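PDB 7JQE: ESAT-6/WXG100 secretion system protein from Streptococcus gallolyticus, which is a subunit of the bacterial type VIIb secretion system, with a large extracellular region, and probably takes part in exporting proteins such as toxins. Local coordinates for residues A[449-452]-A[453-456]. Sequence-based numbering, arbitrary orientation.
Sequences ANMY and GNLT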
loop_
_atom_site.group_PDB
_atom_site.type_symbol
_atom_site.label_atom_id
_atom_site.label_comp_id
_atom_site.label_asym_id
_atom_site.label_seq_id
_atom_site.Cartn_x
_atom_site.Cartn_y
_atom_site.Cartn_z
ATOM N N ALA A 449 -5.000 9.930 -5.475
ATOM C CA ALA A 449 -5.311 9.912 -6.899
ATOM C C ALA A 449 -5.732 11.285 -7.391
ATOM O O ALA A 449 -5.526 11.617 -8.564
ATOM C CB ALA A 449 -6.410 8.895 -7.195
ATOM N N ASN A 450 -6.322 12.094 -6.516
ATOM C CA ASN A 450 -6.840 13.392 -6.912
ATOM C C ASN A 450 -5.907 14.546 -6.578
ATOM O O ASN A 450 -6.049 15.612 -7.178
ATOM C CB ASN A 450 -8.200 13.640 -6.251
ATOM C CG ASN A 450 -8.766 15.005 -6.587
ATOM O OD1 ASN A 450 -9.132 15.270 -7.729
ATOM N ND2 ASN A 450 -8.845 15.879 -5.587
HETATM N N MSE A 451 -4.957 14.349 -5.663
HETATM C CA MSE A 451 -4.094 15.414 -5.161
HETATM C C MSE A 451 -2.647 15.351 -5.656
HETATM O O MSE A 451 -1.850 16.245 -5.367
HETATM C CB MSE A 451 -4.100 15.404 -3.630
HETATM C CG MSE A 451 -5.411 15.873 -3.019
HETATM SE SE MSE A 451 -5.710 17.757 -3.454
HETATM C CE MSE A 451 -7.422 18.066 -2.565
ATOM N N TYR A 452 -2.299 14.307 -6.401
ATOM C CA TYR A 452 -0.948 14.194 -6.943
ATOM C C TYR A 452 -0.657 15.347 -7.902
ATOM O O TYR A 452 -1.333 15.505 -8.920
ATOM C CB TYR A 452 -0.789 12.855 -7.655
ATOM C CG TYR A 452 0.631 12.497 -8.045
ATOM C CD1 TYR A 452 1.243 13.094 -9.143
ATOM C CD2 TYR A 452 1.350 11.540 -7.329
ATOM C CE1 TYR A 452 2.538 12.762 -9.507
ATOM C CE2 TYR A 452 2.644 11.200 -7.687
ATOM C CZ TYR A 452 3.232 11.810 -8.778
ATOM O OH TYR A 452 4.519 11.470 -9.131
ATOM N N GLY A 453 0.355 16.145 -7.576
ATOM C CA GLY A 453 0.741 17.275 -8.417
ATOM C C GLY A 453 -0.397 18.223 -8.709
ATOM O O GLY A 453 -0.467 18.785 -9.809
ATOM N N ASN A 454 -1.294 18.421 -7.744
ATOM C CA ASN A 454 -2.534 19.163 -7.944
ATOM C C ASN A 454 -2.572 20.358 -6.999
ATOM O O ASN A 454 -2.757 20.193 -5.788
ATOM C CB ASN A 454 -3.747 18.258 -7.722
ATOM C CG ASN A 454 -5.066 19.000 -7.862
ATOM O OD1 ASN A 454 -5.102 20.160 -8.279
ATOM N ND2 ASN A 454 -6.158 18.327 -7.521
ATOM N N LEU A 455 -2.393 21.558 -7.546
ATOM C CA LEU A 455 -2.727 22.781 -6.828
ATOM C C LEU A 455 -4.192 23.091 -7.101
ATOM O O LEU A 455 -4.592 23.236 -8.261
ATOM C CB LEU A 455 -1.836 23.946 -7.255
ATOM C CG LEU A 455 -2.214 25.285 -6.607
ATOM C CD1 LEU A 455 -2.045 25.205 -5.095
ATOM C CD2 LEU A 455 -1.417 26.454 -7.191
ATOM N N THR A 456 -4.992 23.160 -6.045
ATOM C CA THR A 456 -6.411 23.443 -6.182
ATOM C C THR A 456 -6.660 24.944 -6.061
ATOM O O THR A 456 -5.856 25.690 -5.498
ATOM C CB THR A 456 -7.219 22.703 -5.120
ATOM O OG1 THR A 456 -6.778 23.120 -3.821
ATOM C CG2 THR A 456 -7.039 21.176 -5.253
#
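Asn454 reaches back with its side-chain amide to the end of the short helix 448-451 and gives an N-H from ND2 to the backbone O of Asn450, 2.7 Å away. The bond is nearly straight, 160° at the hydrogen. It lies in the carbonyl plane of Asn450 and close to the amide plane of Asn454, so both groups are well turned for it. Asn454 CG stands anti to its own backbone N (chi1 178°), which carries the amide back toward the helix end, where ND2 meets Asn450 O. A second bond closes the chain reversal behind it: Asn454 N donates to Met451 O over 3.3 Å, a longer and more bent link that arrives from above the carbonyl plane. This second bond closes a type II beta turn from Met451 to Asn454, with Gly453 at its third position, where the positive phi of 55° suits glycine; the first adds the preceding carbonyl, that of Asn450.

The selenomethionine Met451 starts off pointing away, but its chain bends at chi2 and brings SE to 4.1 Å from both Asn454 ND2 and Thr456 CG2. Asn450 sets its own amide almost perpendicular to that of Asn454 and uses ND2 on Ala445 O, while Thr456 OG1 bonds to Asn459.

Tyr452, buried, packs against Leu188 and Pro189 and sends its hydroxyl to the backbone O of Asn446 of the second subunit, whose Met451 also packs on it. The turn thus belongs to the dimer interface, leading helix 448-451 into the loop before the long helix 462-491.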